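Local coordinates for protein beta-gamma-crystallin (Geodia cydonium, PDB 4IAU) that binds calcium through one of its beta-gamma-crystallin Greek key domains, although its biological function remains unknown, at residues A[84-88]-A[98-102]; A[101-107]-A[157-161]; A[32-36]-A[59-63]. The contacts are given in a common frame with arbitrary orientation. Numbering follows the deposited sequence.

Contact 1 of 3, residues A[84-88]-A[98-102]; sequences VGATL and ELDLP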
loop_
_atom_site.group_PDB
_atom_site.type_symbol
_atom_site.label_atom_id
_atom_site.label_comp_id
_atom_site.label_asym_id
_atom_site.label_seq_id
_atom_site.Cartn_x
_atom_site.Cartn_y
_atom_site.Cartn_z
ATOM N N VAL A 84 -5.566 9.520 7.032
ATOM C CA VAL A 84 -5.358 9.233 8.445
ATOM C C VAL A 84 -3.904 9.250 8.795
ATOM O O VAL A 84 -3.567 9.805 9.844
ATOM C CB VAL A 84 -5.960 7.862 8.804
ATOM C CG1 VAL A 84 -5.651 7.578 10.282
ATOM C CG2 VAL A 84 -7.455 7.770 8.535
ATOM N N GLY A 85 -3.011 8.675 8.021
ATOM C CA GLY A 85 -1.611 8.514 8.449
ATOM C C GLY A 85 -0.781 7.892 7.370
ATOM O O GLY A 85 -0.777 8.399 6.225
ATOM N N ALA A 86 -0.068 6.818 7.672
ATOM C CA ALA A 86 0.876 6.202 6.761
ATOM C C ALA A 86 0.703 4.681 6.832
ATOM O O ALA A 86 0.335 4.138 7.872
ATOM C CB ALA A 86 2.309 6.559 7.118
ATOM N N THR A 87 1.030 4.001 5.724
ATOM C CA THR A 87 1.104 2.533 5.694
ATOM C C THR A 87 2.487 2.142 5.167
ATOM O O THR A 87 2.967 2.727 4.210
ATOM C CB THR A 87 -0.007 1.901 4.839
ATOM O OG1 THR A 87 -1.257 2.209 5.397
ATOM C CG2 THR A 87 0.068 0.394 4.781
ATOM N N LEU A 88 3.090 1.162 5.859
ATOM C CA LEU A 88 4.384 0.601 5.536
ATOM C C LEU A 88 4.208 -0.791 4.906
ATOM O O LEU A 88 3.276 -1.506 5.292
ATOM C CB LEU A 88 5.241 0.483 6.782
ATOM C CG LEU A 88 5.366 1.777 7.589
ATOM C CD1 LEU A 88 6.252 1.498 8.810
ATOM C CD2 LEU A 88 5.930 2.891 6.755
ATOM N N GLU A 98 1.671 -5.548 5.225
ATOM C CA GLU A 98 1.524 -4.134 5.480
ATOM C C GLU A 98 1.338 -3.877 6.989
ATOM O O GLU A 98 0.961 -4.757 7.774
ATOM C CB GLU A 98 0.326 -3.533 4.717
ATOM C CG GLU A 98 -1.030 -3.971 5.237
ATOM C CD GLU A 98 -2.224 -3.402 4.521
ATOM O OE1 GLU A 98 -2.096 -2.340 3.850
ATOM O OE2 GLU A 98 -3.313 -4.017 4.595
ATOM N N LEU A 99 1.594 -2.629 7.354
ATOM C CA LEU A 99 1.415 -2.143 8.711
ATOM C C LEU A 99 0.903 -0.722 8.646
ATOM O O LEU A 99 1.533 0.172 8.059
ATOM C CB LEU A 99 2.730 -2.180 9.501
ATOM C CG LEU A 99 2.667 -1.606 10.888
ATOM C CD1 LEU A 99 1.793 -2.439 11.800
ATOM C CD2 LEU A 99 4.084 -1.450 11.417
ATOM N N ASP A 100 -0.274 -0.470 9.233
ATOM C CA ASP A 100 -0.867 0.835 9.296
ATOM C C ASP A 100 -0.363 1.622 10.514
ATOM O O ASP A 100 -0.326 1.110 11.643
ATOM C CB ASP A 100 -2.383 0.732 9.410
ATOM C CG ASP A 100 -3.062 0.222 8.129
ATOM O OD1 ASP A 100 -2.518 0.469 7.034
ATOM O OD2 ASP A 100 -4.141 -0.362 8.244
ATOM N N LEU A 101 0.012 2.885 10.260
ATOM C CA LEU A 101 0.436 3.850 11.247
ATOM C C LEU A 101 -0.503 5.032 11.247
ATOM O O LEU A 101 -0.299 6.026 10.540
ATOM C CB LEU A 101 1.867 4.374 11.030
ATOM C CG LEU A 101 3.000 3.511 11.576
ATOM C CD1 LEU A 101 3.103 2.134 10.943
ATOM C CD2 LEU A 101 4.315 4.234 11.466
ATOM N N PRO A 102 -1.549 4.985 12.101
ATOM C CA PRO A 102 -2.339 6.222 12.327
ATOM C C PRO A 102 -1.562 7.261 13.133
ATOM O O PRO A 102 -1.905 8.429 13.072
ATOM C CB PRO A 102 -3.531 5.686 13.134
ATOM C CG PRO A 102 -3.073 4.449 13.803
ATOM C CD PRO A 102 -2.132 3.846 12.840
HETATM O O HOH W 1 -4.435 9.493 13.198
#
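The hydrophobic centre of this hairpin is a row of aliphatic side chains on one face of the sheet. Leu88 CD1 lies 3.9 Å from Leu101 CD1 and 4.5 Å from Leu99 CD2, and Ala86 shares the same face; Met159 of strand 158-161, in the partner sheet, packs on Ala86, Leu88 and Leu101. Beneath this layer runs an antiparallel pairing, the strand axes at 157° and 4.6 Å apart at closest. Two hydrogen-bonded pairs hold it: Ala86 N to Leu101 O (3.0 Å) and Leu101 N to Ala86 O (2.7 Å), then Leu88 N to Leu99 O (2.9 Å) and Leu99 N to Leu88 O (2.9 Å). Between them sits the non-hydrogen-bonded pair Thr87-Asp100, whose side chains occupy the other face, where Thr87 OG1 donates to Asp100 OD1 at 2.7 Å. Asp100 also forms a salt bridge with Lys80. At the end of the pairing, Gly85 passes so near Leu101 that a CB would collide with the carbonyl. Beyond it, Val84 CG1 rests 4.0 Å from Pro102 CB, and a water donates to Pro102 O at 2.7 Å and weakly to Val84 O at 3.5 Å. The alternation illustrates how a Greek key hairpin is two-sided: leucines turn inward to the domain core, while a threonine-aspartate bond takes the polar face.

Contact 2 of 3, residues A[101-107]-A[157-161]; sequences LPNSNPR and KSMER
Leu101, its CB directed toward strand 158-161, overlaps the base of Met159, a selenomethionine here, with Leu101 CD2 3.8 Å from Met159 CB. Leu101 adopts chi1 m, chi2 p; the Met159 chain is extended, all three chi angles t. From Leu101 the other segment runs through Pro102 as irregular loop, then becomes extended at Ser104 (phi/psi -51/146) and Asn105 (-135/116), antiparallel to the strand. The register pairs Ser104 with Glu160, Asn105 with Met159 and Pro106 with Ser158 (CA-CA 4.3, 5.4 and 4.6 Å). A single bridge results, Asn105-Met159, a hydrogen-bonded pair: Asn105 N to Met159 O, 2.9 Å, and Met159 N to Asn105 O, 3.0 Å. Next along, Ser104 OG (chi1 m) receives Arg161 N at 2.9 Å, in place of a backbone acceptor. Asn103 OD1 accepts Ser104 N at 2.8 Å, and a water joins Asn103 OD1 to Arg161 O, 2.9 Å from each. Arg161 stretches out (chi1 to chi3 t) so that NH1 reaches Pro102 O at 2.9 Å, a weak bond; its better partner is Val84 O. Beyond the bridge, Asn105 OD1 accepts Arg107 N at 2.8 Å, an Asx turn shaping Pro106 and Arg107 beside Lys157; Arg107 CA makes a CH...O contact with Lys157 O at 3.5 Å, and Ile108 bonds to Lys157, which forms a classic bulge with Ser158 against Tyr126. Crystallin domains characteristically pass the third strand of one Greek key to the sheet of the other, and this short pairing is consistent with that exchange. Its chemistry implies that a side-chain acceptor, Ser104 OG, can prolong a two-bond bridge.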
loop_
_atom_site.group_PDB
_atom_site.type_symbol
_atom_site.label_atom_id
_atom_site.label_comp_id
_atom_site.label_asym_id
_atom_site.label_seq_id
_atom_site.Cartn_x
_atom_site.Cartn_y
_atom_site.Cartn_z
ATOM N N LEU A 101 0.012 2.885 10.260
ATOM C CA LEU A 101 0.436 3.850 11.247
ATOM C C LEU A 101 -0.503 5.032 11.247
ATOM O O LEU A 101 -0.299 6.026 10.540
ATOM C CB LEU A 101 1.867 4.374 11.030
ATOM C CG LEU A 101 3.000 3.511 11.576
ATOM C CD1 LEU A 101 3.103 2.134 10.943
ATOM C CD2 LEU A 101 4.315 4.234 11.466
ATOM N N PRO A 102 -1.549 4.985 12.101
ATOM C CA PRO A 102 -2.339 6.222 12.327
ATOM C C PRO A 102 -1.562 7.261 13.133
ATOM O O PRO A 102 -1.905 8.429 13.072
ATOM C CB PRO A 102 -3.531 5.686 13.134
ATOM C CG PRO A 102 -3.073 4.449 13.803
ATOM C CD PRO A 102 -2.132 3.846 12.840
ATOM N N ASN A 103 -0.579 6.796 13.892
ATOM C CA ASN A 103 0.163 7.646 14.799
ATOM C C ASN A 103 1.581 7.051 14.919
ATOM O O ASN A 103 1.926 6.067 14.255
ATOM C CB ASN A 103 -0.497 7.844 16.135
ATOM C CG ASN A 103 -0.145 9.285 16.624
ATOM O OD1 ASN A 103 0.963 9.888 16.782
ATOM N ND2 ASN A 103 -1.274 10.024 16.742
ATOM N N SER A 104 2.391 7.655 15.775
ATOM C CA SER A 104 3.725 7.166 16.010
ATOM C C SER A 104 3.773 5.701 16.329
ATOM O O SER A 104 2.856 5.196 17.000
ATOM C CB SER A 104 4.324 7.932 17.199
ATOM O OG SER A 104 4.311 9.325 16.936
ATOM N N ASN A 105 4.855 5.043 15.891
ATOM C CA ASN A 105 5.079 3.630 16.209
ATOM C C ASN A 105 6.507 3.467 16.613
ATOM O O ASN A 105 7.416 3.707 15.799
ATOM C CB ASN A 105 4.720 2.744 15.003
ATOM C CG ASN A 105 4.798 1.291 15.309
ATOM O OD1 ASN A 105 5.636 0.821 16.075
ATOM N ND2 ASN A 105 3.903 0.513 14.699
ATOM N N PRO A 106 6.798 3.081 17.865
ATOM C CA PRO A 106 8.147 2.971 18.338
ATOM C C PRO A 106 8.860 1.673 17.979
ATOM O O PRO A 106 10.033 1.517 18.303
ATOM C CB PRO A 106 7.973 3.085 19.885
ATOM C CG PRO A 106 6.651 2.389 20.101
ATOM C CD PRO A 106 5.801 2.816 18.923
ATOM N N ARG A 107 8.130 0.727 17.398
ATOM C CA ARG A 107 8.746 -0.589 17.198
ATOM C C ARG A 107 8.027 -1.295 16.039
ATOM O O ARG A 107 7.006 -1.967 16.211
ATOM C CB ARG A 107 8.731 -1.428 18.464
ATOM C CG ARG A 107 9.547 -2.687 18.270
ATOM C CD ARG A 107 10.243 -3.040 19.542
ATOM N NE ARG A 107 10.773 -4.380 19.473
ATOM C CZ ARG A 107 11.277 -5.068 20.459
ATOM N NH1 ARG A 107 11.425 -4.447 21.624
ATOM N NH2 ARG A 107 11.686 -6.318 20.284
ATOM N N LYS A 157 12.840 1.152 11.762
ATOM C CA LYS A 157 12.470 0.542 13.019
ATOM C C LYS A 157 11.522 1.352 13.859
ATOM O O LYS A 157 10.826 0.766 14.726
ATOM C CB LYS A 157 13.715 0.165 13.826
ATOM C CG LYS A 157 14.353 -1.117 13.354
ATOM C CD LYS A 157 15.563 -1.486 14.255
ATOM C CE LYS A 157 16.106 -2.868 13.934
ATOM N NZ LYS A 157 16.591 -3.026 12.535
ATOM N N SER A 158 11.432 2.659 13.715
ATOM C CA SER A 158 10.455 3.448 14.401
ATOM C C SER A 158 10.140 4.681 13.573
ATOM O O SER A 158 10.962 5.096 12.728
ATOM C CB SER A 158 10.853 3.812 15.824
ATOM O OG SER A 158 12.049 4.546 15.904
HETATM N N MSE A 159 8.950 5.248 13.780
HETATM C CA MSE A 159 8.461 6.350 12.967
HETATM C C MSE A 159 7.557 7.184 13.837
HETATM O O MSE A 159 6.556 6.707 14.320
HETATM C CB MSE A 159 7.813 5.795 11.692
HETATM C CG MSE A 159 7.393 6.820 10.676
HETATM SE SE MSE A 159 6.999 5.918 9.005
HETATM C CE MSE A 159 5.813 7.207 8.254
ATOM N N GLU A 160 7.953 8.462 14.049
ATOM C CA GLU A 160 7.300 9.342 14.989
ATOM C C GLU A 160 6.511 10.390 14.204
ATOM O O GLU A 160 7.038 11.022 13.278
ATOM C CB GLU A 160 8.349 10.022 15.908
ATOM C CG GLU A 160 7.659 10.757 17.025
ATOM C CD GLU A 160 8.433 10.956 18.290
ATOM O OE1 GLU A 160 9.563 11.405 18.069
ATOM O OE2 GLU A 160 7.962 10.680 19.426
ATOM N N ARG A 161 5.254 10.596 14.562
ATOM C CA ARG A 161 4.442 11.621 13.934
ATOM C C ARG A 161 4.684 12.927 14.652
ATOM O O ARG A 161 4.559 13.000 15.869
ATOM C CB ARG A 161 2.970 11.206 13.971
ATOM C CG ARG A 161 2.108 12.143 13.140
ATOM C CD ARG A 161 0.733 11.628 13.061
ATOM N NE ARG A 161 -0.083 12.473 12.239
ATOM C CZ ARG A 161 -1.126 12.097 11.486
ATOM N NH1 ARG A 161 -1.505 10.827 11.500
ATOM N NH2 ARG A 161 -1.609 13.105 10.802
HETATM O O HOH W 2 2.215 12.362 17.471
HETATM O O HOH W 3 4.756 10.641 19.222
#

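Contact 3 of 3, residues A[32-36]-A[59-63]; sequences VRVTK and KLDES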
loop_
_atom_site.group_PDB
_atom_site.type_symbol
_atom_site.label_atom_id
_atom_site.label_comp_id
_atom_site.label_asym_id
_atom_site.label_seq_id
_atom_site.Cartn_x
_atom_site.Cartn_y
_atom_site.Cartn_z
ATOM N N VAL A 32 -11.956 -1.376 -13.855
ATOM C CA VAL A 32 -11.961 -0.921 -12.460
ATOM C C VAL A 32 -12.507 0.489 -12.361
ATOM O O VAL A 32 -12.253 1.340 -13.230
ATOM C CB VAL A 32 -10.517 -0.976 -11.917
ATOM C CG1 VAL A 32 -9.550 -0.104 -12.717
ATOM C CG2 VAL A 32 -10.464 -0.622 -10.414
ATOM N N ARG A 33 -13.166 0.771 -11.243
ATOM C CA ARG A 33 -13.489 2.117 -10.806
ATOM C C ARG A 33 -13.417 2.161 -9.275
ATOM O O ARG A 33 -14.266 1.590 -8.610
ATOM C CB ARG A 33 -14.856 2.581 -11.257
ATOM C CG ARG A 33 -15.193 3.994 -10.843
ATOM C CD ARG A 33 -16.558 4.395 -11.282
ATOM N NE ARG A 33 -16.988 5.628 -10.651
ATOM C CZ ARG A 33 -18.188 6.162 -10.809
ATOM N NH1 ARG A 33 -19.055 5.578 -11.632
ATOM N NH2 ARG A 33 -18.458 7.257 -10.103
ATOM N N VAL A 34 -12.387 2.844 -8.744
ATOM C CA VAL A 34 -12.342 3.118 -7.317
ATOM C C VAL A 34 -13.355 4.216 -7.007
ATOM O O VAL A 34 -13.266 5.315 -7.570
ATOM C CB VAL A 34 -10.945 3.566 -6.871
ATOM C CG1 VAL A 34 -10.989 4.019 -5.430
ATOM C CG2 VAL A 34 -9.941 2.448 -7.049
ATOM N N THR A 35 -14.328 3.920 -6.157
ATOM C CA THR A 35 -15.356 4.908 -5.806
ATOM C C THR A 35 -15.082 5.562 -4.452
ATOM O O THR A 35 -15.528 6.704 -4.272
ATOM C CB THR A 35 -16.731 4.273 -5.866
ATOM O OG1 THR A 35 -16.790 3.198 -4.955
ATOM C CG2 THR A 35 -17.034 3.820 -7.295
ATOM N N LYS A 36 -14.357 4.913 -3.560
ATOM C CA LYS A 36 -13.978 5.500 -2.282
ATOM C C LYS A 36 -12.596 4.985 -1.901
ATOM O O LYS A 36 -12.327 3.796 -1.917
ATOM C CB LYS A 36 -14.926 5.148 -1.134
ATOM C CG LYS A 36 -16.373 5.514 -1.332
ATOM C CD LYS A 36 -17.198 5.006 -0.099
ATOM C CE LYS A 36 -18.626 5.264 -0.296
ATOM N NZ LYS A 36 -19.279 4.604 0.897
ATOM N N LYS A 59 -1.465 1.457 -8.269
ATOM C CA LYS A 59 -2.192 2.157 -7.251
ATOM C C LYS A 59 -3.215 3.074 -7.932
ATOM O O LYS A 59 -2.827 3.849 -8.807
ATOM C CB LYS A 59 -1.233 2.968 -6.353
ATOM C CG LYS A 59 -1.947 3.744 -5.254
ATOM C CD LYS A 59 -1.156 4.562 -4.256
ATOM C CE LYS A 59 -0.959 5.983 -4.688
ATOM N NZ LYS A 59 -2.143 6.807 -4.991
ATOM N N LEU A 60 -4.464 2.997 -7.522
ATOM C CA LEU A 60 -5.522 3.767 -8.093
ATOM C C LEU A 60 -6.310 4.545 -7.049
ATOM O O LEU A 60 -6.644 4.078 -5.978
ATOM C CB LEU A 60 -6.511 2.845 -8.873
ATOM C CG LEU A 60 -5.882 2.141 -10.081
ATOM C CD1 LEU A 60 -6.894 1.156 -10.673
ATOM C CD2 LEU A 60 -5.447 3.158 -11.117
ATOM N N ASP A 61 -6.590 5.799 -7.451
ATOM C CA ASP A 61 -7.367 6.739 -6.657
ATOM C C ASP A 61 -8.805 6.782 -7.144
ATOM O O ASP A 61 -9.179 6.217 -8.171
ATOM C CB ASP A 61 -6.704 8.095 -6.743
ATOM C CG ASP A 61 -5.310 8.173 -6.160
ATOM O OD1 ASP A 61 -4.791 7.279 -5.459
ATOM O OD2 ASP A 61 -4.677 9.202 -6.440
ATOM N N GLU A 62 -9.626 7.472 -6.367
ATOM C CA GLU A 62 -11.037 7.676 -6.711
ATOM C C GLU A 62 -11.180 8.156 -8.132
ATOM O O GLU A 62 -10.429 9.050 -8.594
ATOM C CB GLU A 62 -11.618 8.698 -5.745
ATOM C CG GLU A 62 -11.897 8.095 -4.369
ATOM C CD GLU A 62 -12.089 9.067 -3.228
ATOM O OE1 GLU A 62 -12.016 10.303 -3.437
ATOM O OE2 GLU A 62 -12.415 8.608 -2.080
ATOM N N SER A 63 -12.185 7.655 -8.810
ATOM C CA SER A 63 -12.481 7.960 -10.191
ATOM C C SER A 63 -13.963 7.979 -10.441
ATOM O O SER A 63 -14.722 7.283 -9.768
ATOM C CB SER A 63 -11.864 6.831 -11.048
ATOM O OG SER A 63 -12.054 6.916 -12.433
HETATM O O HOH W 4 -11.145 4.161 -13.009
#
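This is a contact between two sheets of the N-terminal domain, made where the chain leaves strand 57-61 of one sheet and crosses beside strand 31-36 of the other. The strand segments 32-36 and 59-61 do not pair: their axes cross at -55° and come no closer than 7.2 Å, a spacing filled by side chains. Val32 CG1 meets Leu60 CD1 at 3.6 Å and Val34 CG2 meets Leu60 CB at 3.9 Å, so both valines face the same leucine. The chain then closes in at Glu62, whose CA is 4.8 Å from that of Val34. There the packing gives way to backbone bonding, with Ser63 N donating to Val34 O at 2.9 Å and Glu62 CA making a CH...O contact with the same oxygen at 3.4 Å. Arg33, fully extended, brings its NE to Ser63 O at 2.9 Å, and a water lies 3.0 Å from both Val32 O and Ser63 OG, which also bonds to His65 O. The side chain of Glu62 turns back toward the bulge at Thr35 and Lys36, OE2 lying 3.5 Å from Lys36 CA and accepting a hydrogen bond from Gly37 N. The chain then joins the second sheet as strand 67-68, as in the strand exchange between the paired Greek keys of a beta-gamma-crystallin domain. Around it, strand 5-9 flanks 32-36 through Val6 and Leu8, and strand 38-42 pairs beside 57-61, sending Trp39 onto Val34 and Phe41 onto Leu60; Met67 pairs with Val32 at the sheet's edge.

How the contacts relate
Contacts 1 and 2 are consecutive parts of one C-terminal domain: they share Leu101 and Pro102, and their centres lie 9 Å apart. They touch through Val84 O and Arg161 NH1, 2.8 Å apart, a probable hydrogen bond, and through Ala86 CB and Met159 CE at 3.7 Å. Neither supplies a calcium ligand, yet the ion is about 10 Å from the side chain of Leu88 and about 11 Å from that of Lys157. Contact 3 lies in the other domain, its centre about 19 Å from contact 1 and 28 Å from contact 2. Even so, it resembles contact 2 in topology: each brings the chain leaving a second Greek key strand onto the partner motif's sheet.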